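Local coordinates for protein alpha-1,6-mannanase (Bacteroides thetaiotaomicron, PDB 4V1S) that probably hydrolyses alpha-1,6-mannosidic linkages in mannans, as a glycoside hydrolase of family 76, at residues L336-H347 with M383-L394. Numbering follows the deposited sequence.
Sequences LTKAFHAINFIH and MYMRAANYKRIL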
loop_
_atom_site.group_PDB
_atom_site.type_symbol
_atom_site.label_atom_id
_atom_site.label_comp_id
_atom_site.label_asym_id
_atom_site.label_seq_id
_atom_site.Cartn_x
_atom_site.Cartn_y
_atom_site.Cartn_z
ATOM N N LEU A 336 10.850 1.042 -15.528
ATOM C CA LEU A 336 11.424 -0.155 -14.873
ATOM C C LEU A 336 12.862 0.115 -14.455
ATOM O O LEU A 336 13.284 -0.308 -13.404
ATOM C CB LEU A 336 11.334 -1.358 -15.782
ATOM C CG LEU A 336 9.919 -1.712 -16.184
ATOM C CD1 LEU A 336 9.954 -3.007 -16.953
ATOM C CD2 LEU A 336 8.997 -1.754 -14.959
ATOM N N THR A 337 13.605 0.865 -15.254
ATOM C CA THR A 337 14.928 1.258 -14.849
ATOM C C THR A 337 14.950 1.947 -13.499
ATOM O O THR A 337 15.807 1.664 -12.658
ATOM C CB THR A 337 15.591 2.150 -15.923
ATOM O OG1 THR A 337 15.698 1.398 -17.133
ATOM C CG2 THR A 337 16.974 2.592 -15.491
ATOM N N LYS A 338 14.021 2.866 -13.301
ATOM C CA LYS A 338 13.915 3.565 -12.044
ATOM C C LYS A 338 13.573 2.554 -10.936
ATOM O O LYS A 338 14.183 2.548 -9.882
ATOM C CB LYS A 338 12.842 4.669 -12.161
ATOM C CG LYS A 338 13.248 5.816 -13.094
ATOM C CD LYS A 338 12.144 6.849 -13.294
ATOM C CE LYS A 338 12.644 8.024 -14.103
ATOM N NZ LYS A 338 11.525 8.939 -14.407
ATOM N N ALA A 339 12.574 1.717 -11.179
ATOM C CA ALA A 339 12.113 0.803 -10.157
ATOM C C ALA A 339 13.244 -0.139 -9.725
ATOM O O ALA A 339 13.494 -0.331 -8.541
ATOM C CB ALA A 339 10.899 0.045 -10.650
ATOM N N PHE A 340 13.918 -0.731 -10.683
ATOM C CA PHE A 340 14.989 -1.654 -10.352
ATOM C C PHE A 340 16.149 -0.959 -9.653
ATOM O O PHE A 340 16.746 -1.511 -8.741
ATOM C CB PHE A 340 15.501 -2.385 -11.572
ATOM C CG PHE A 340 14.529 -3.380 -12.150
ATOM C CD1 PHE A 340 14.061 -4.419 -11.393
ATOM C CD2 PHE A 340 14.138 -3.297 -13.480
ATOM C CE1 PHE A 340 13.201 -5.352 -11.930
ATOM C CE2 PHE A 340 13.282 -4.216 -14.013
ATOM C CZ PHE A 340 12.799 -5.240 -13.231
ATOM N N HIS A 341 16.469 0.258 -10.080
ATOM C CA HIS A 341 17.549 1.014 -9.398
ATOM C C HIS A 341 17.205 1.271 -7.907
ATOM O O HIS A 341 18.043 1.105 -7.025
ATOM C CB HIS A 341 17.787 2.325 -10.133
ATOM C CG HIS A 341 19.082 2.984 -9.804
ATOM N ND1 HIS A 341 20.290 2.330 -9.888
ATOM C CD2 HIS A 341 19.365 4.257 -9.450
ATOM C CE1 HIS A 341 21.260 3.163 -9.562
ATOM N NE2 HIS A 341 20.726 4.339 -9.297
ATOM N N ALA A 342 15.940 1.639 -7.633
ATOM C CA ALA A 342 15.509 1.941 -6.269
ATOM C C ALA A 342 15.523 0.639 -5.436
ATOM O O ALA A 342 15.981 0.618 -4.295
ATOM C CB ALA A 342 14.152 2.600 -6.256
ATOM N N ILE A 343 15.052 -0.440 -6.046
ATOM C CA ILE A 343 15.007 -1.750 -5.355
ATOM C C ILE A 343 16.433 -2.281 -5.110
ATOM O O ILE A 343 16.726 -2.845 -4.037
ATOM C CB ILE A 343 14.064 -2.733 -6.088
ATOM C CG1 ILE A 343 12.626 -2.176 -6.019
ATOM C CG2 ILE A 343 14.136 -4.102 -5.446
ATOM C CD1 ILE A 343 11.642 -2.877 -6.914
ATOM N N ASN A 344 17.337 -2.075 -6.062
ATOM C CA ASN A 344 18.741 -2.462 -5.867
ATOM C C ASN A 344 19.344 -1.742 -4.689
ATOM O O ASN A 344 20.076 -2.328 -3.918
ATOM C CB ASN A 344 19.552 -2.209 -7.149
ATOM C CG ASN A 344 19.168 -3.157 -8.300
ATOM O OD1 ASN A 344 18.498 -4.163 -8.118
ATOM N ND2 ASN A 344 19.598 -2.820 -9.488
ATOM N N PHE A 345 19.024 -0.453 -4.556
ATOM C CA PHE A 345 19.494 0.332 -3.430
ATOM C C PHE A 345 19.001 -0.228 -2.096
ATOM O O PHE A 345 19.746 -0.311 -1.137
ATOM C CB PHE A 345 19.074 1.799 -3.594
ATOM C CG PHE A 345 19.512 2.686 -2.455
ATOM C CD1 PHE A 345 20.747 3.234 -2.435
ATOM C CD2 PHE A 345 18.624 2.969 -1.408
ATOM C CE1 PHE A 345 21.140 4.076 -1.399
ATOM C CE2 PHE A 345 19.006 3.779 -0.353
ATOM C CZ PHE A 345 20.274 4.344 -0.365
ATOM N N ILE A 346 17.730 -0.587 -2.019
ATOM C CA ILE A 346 17.214 -1.207 -0.812
ATOM C C ILE A 346 18.071 -2.410 -0.408
ATOM O O ILE A 346 18.504 -2.517 0.728
ATOM C CB ILE A 346 15.734 -1.622 -0.996
ATOM C CG1 ILE A 346 14.855 -0.375 -1.212
ATOM C CG2 ILE A 346 15.246 -2.384 0.239
ATOM C CD1 ILE A 346 13.484 -0.739 -1.727
ATOM N N HIS A 347 18.328 -3.305 -1.334
ATOM C CA HIS A 347 19.119 -4.522 -1.024
ATOM C C HIS A 347 20.584 -4.223 -0.714
ATOM O O HIS A 347 21.171 -4.754 0.233
ATOM C CB HIS A 347 19.013 -5.485 -2.176
ATOM C CG HIS A 347 19.612 -6.821 -1.893
ATOM N ND1 HIS A 347 20.858 -7.188 -2.344
ATOM C CD2 HIS A 347 19.155 -7.857 -1.155
ATOM C CE1 HIS A 347 21.125 -8.416 -1.931
ATOM N NE2 HIS A 347 20.102 -8.847 -1.218
ATOM N N MET A 383 8.580 -5.307 -2.390
ATOM C CA MET A 383 9.336 -4.744 -3.514
ATOM C C MET A 383 10.152 -5.795 -4.251
ATOM O O MET A 383 10.194 -5.817 -5.490
ATOM C CB MET A 383 10.236 -3.643 -3.040
ATOM C CG MET A 383 9.487 -2.403 -2.608
ATOM S SD MET A 383 8.578 -1.532 -3.900
ATOM C CE MET A 383 6.959 -2.250 -3.768
ATOM N N TYR A 384 10.757 -6.702 -3.501
ATOM C CA TYR A 384 11.548 -7.743 -4.172
ATOM C C TYR A 384 10.692 -8.648 -5.029
ATOM O O TYR A 384 11.115 -9.056 -6.107
ATOM C CB TYR A 384 12.398 -8.565 -3.186
ATOM C CG TYR A 384 13.441 -7.791 -2.434
ATOM C CD1 TYR A 384 14.149 -6.748 -3.031
ATOM C CD2 TYR A 384 13.722 -8.094 -1.100
ATOM C CE1 TYR A 384 15.058 -5.998 -2.299
ATOM C CE2 TYR A 384 14.705 -7.403 -0.371
ATOM C CZ TYR A 384 15.363 -6.350 -0.991
ATOM O OH TYR A 384 16.306 -5.645 -0.298
ATOM N N MET A 385 9.507 -9.010 -4.544
ATOM C CA MET A 385 8.638 -9.866 -5.307
ATOM C C MET A 385 8.127 -9.128 -6.563
ATOM O O MET A 385 7.999 -9.724 -7.645
ATOM C CB MET A 385 7.481 -10.374 -4.456
ATOM C CG MET A 385 6.679 -11.478 -5.121
ATOM S SD MET A 385 7.546 -13.011 -5.329
ATOM C CE MET A 385 7.202 -13.811 -3.767
ATOM N N ARG A 386 7.806 -7.844 -6.407
ATOM C CA ARG A 386 7.424 -7.033 -7.562
ATOM C C ARG A 386 8.507 -6.998 -8.637
ATOM O O ARG A 386 8.248 -7.191 -9.837
ATOM C CB ARG A 386 7.071 -5.623 -7.150
ATOM C CG ARG A 386 5.825 -5.532 -6.293
ATOM C CD ARG A 386 4.579 -5.676 -7.123
ATOM N NE ARG A 386 4.162 -4.405 -7.659
ATOM C CZ ARG A 386 3.481 -4.199 -8.772
ATOM N NH1 ARG A 386 3.156 -5.199 -9.542
ATOM N NH2 ARG A 386 3.107 -2.963 -9.090
ATOM N N ALA A 387 9.714 -6.739 -8.201
ATOM C CA ALA A 387 10.869 -6.728 -9.099
ATOM C C ALA A 387 11.059 -8.095 -9.781
ATOM O O ALA A 387 11.325 -8.160 -10.955
ATOM C CB ALA A 387 12.118 -6.335 -8.330
ATOM N N ALA A 388 10.875 -9.177 -9.035
ATOM C CA ALA A 388 10.974 -10.518 -9.606
ATOM C C ALA A 388 9.951 -10.722 -10.722
ATOM O O ALA A 388 10.253 -11.307 -11.762
ATOM C CB ALA A 388 10.795 -11.557 -8.505
ATOM N N ASN A 389 8.744 -10.214 -10.513
ATOM C CA ASN A 389 7.680 -10.353 -11.497
ATOM C C ASN A 389 8.020 -9.575 -12.765
ATOM O O ASN A 389 7.872 -10.081 -13.855
ATOM C CB ASN A 389 6.349 -9.897 -10.887
ATOM C CG ASN A 389 5.169 -10.238 -11.747
ATOM O OD1 ASN A 389 5.180 -11.235 -12.473
ATOM N ND2 ASN A 389 4.140 -9.421 -11.681
ATOM N N TYR A 390 8.482 -8.333 -12.619
ATOM C CA TYR A 390 8.818 -7.527 -13.794
ATOM C C TYR A 390 10.071 -8.026 -14.531
ATOM O O TYR A 390 10.153 -7.902 -15.747
ATOM C CB TYR A 390 8.853 -6.032 -13.469
ATOM C CG TYR A 390 7.465 -5.482 -13.447
ATOM C CD1 TYR A 390 6.691 -5.543 -12.290
ATOM C CD2 TYR A 390 6.902 -4.957 -14.601
ATOM C CE1 TYR A 390 5.409 -5.087 -12.270
ATOM C CE2 TYR A 390 5.613 -4.484 -14.611
ATOM C CZ TYR A 390 4.853 -4.558 -13.459
ATOM O OH TYR A 390 3.569 -4.074 -13.488
ATOM N N LYS A 391 11.011 -8.620 -13.800
ATOM C CA LYS A 391 12.173 -9.251 -14.436
ATOM C C LYS A 391 11.676 -10.413 -15.324
ATOM O O LYS A 391 12.111 -10.567 -16.455
ATOM C CB LYS A 391 13.156 -9.740 -13.376
ATOM C CG LYS A 391 14.390 -10.422 -13.943
ATOM C CD LYS A 391 15.391 -10.857 -12.875
ATOM C CE LYS A 391 16.585 -11.557 -13.519
ATOM N NZ LYS A 391 17.623 -11.949 -12.527
ATOM N N ARG A 392 10.731 -11.196 -14.785
ATOM C CA ARG A 392 10.123 -12.330 -15.514
ATOM C C ARG A 392 9.368 -11.849 -16.767
ATOM O O ARG A 392 9.535 -12.400 -17.844
ATOM C CB ARG A 392 9.191 -13.119 -14.566
ATOM C CG ARG A 392 8.184 -14.065 -15.230
ATOM C CD ARG A 392 7.067 -14.481 -14.265
ATOM N NE ARG A 392 6.018 -13.463 -14.057
ATOM C CZ ARG A 392 5.065 -13.153 -14.951
ATOM N NH1 ARG A 392 5.028 -13.741 -16.152
ATOM N NH2 ARG A 392 4.144 -12.222 -14.656
ATOM N N ILE A 393 8.546 -10.819 -16.594
ATOM C CA ILE A 393 7.825 -10.160 -17.679
ATOM C C ILE A 393 8.779 -9.694 -18.796
ATOM O O ILE A 393 8.501 -9.884 -19.978
ATOM C CB ILE A 393 6.998 -8.962 -17.127
ATOM C CG1 ILE A 393 5.807 -9.483 -16.304
ATOM C CG2 ILE A 393 6.526 -8.046 -18.254
ATOM C CD1 ILE A 393 5.055 -8.434 -15.504
ATOM N N LEU A 394 9.904 -9.101 -18.417
ATOM C CA LEU A 394 10.913 -8.677 -19.389
ATOM C C LEU A 394 11.624 -9.837 -20.091
ATOM O O LEU A 394 11.849 -9.771 -21.271
ATOM C CB LEU A 394 11.956 -7.782 -18.719
ATOM C CG LEU A 394 11.529 -6.344 -18.441
ATOM C CD1 LEU A 394 12.631 -5.640 -17.658
ATOM C CD2 LEU A 394 11.205 -5.588 -19.731
#
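Ile343 pushes into a hollow between Met383, Tyr384 and Ala387 where the last two helices of the alpha/alpha barrel expected for family 76 meet; segments 336-347 and 383-394 cross at 139° between their N-to-C directions, their axes 10.3 Å apart at closest approach. Its CD1 tip sits 3.6 Å from Met383 O and 3.8 Å from Ala387 CB, sharing the dip over that small methyl with the Phe340 ring. Phe340 presents its edge to the backbone, CE1 3.5 Å from Ala387 O, CZ close to Lys391 N, while CE2 meets Leu394 CD1. Beyond it Leu336 forks: CD1 reaches tip to tip with Leu394, and CD2 rests 3.8 Å from Tyr390 CD2. Tyr384 and Ile343 lie alongside each other, oppositely directed; Ile343 CG2, anti to the backbone N, comes to 3.6 Å from Tyr384 CD1 at the ring edge. Tyr384 OH is hydrogen-bonded to Tyr357 OH, and Ile346 CG2 lies 3.5 Å from Tyr384 OH. A leucine here would probably leave Tyr357 OH without this mate and open a gap beside Ile346 CG2. The His347 ring turns its edge to the Tyr384 face in an offset T-shaped pair, planes at 79°, and His347 CB lies 3.3 Å from Tyr384 OH.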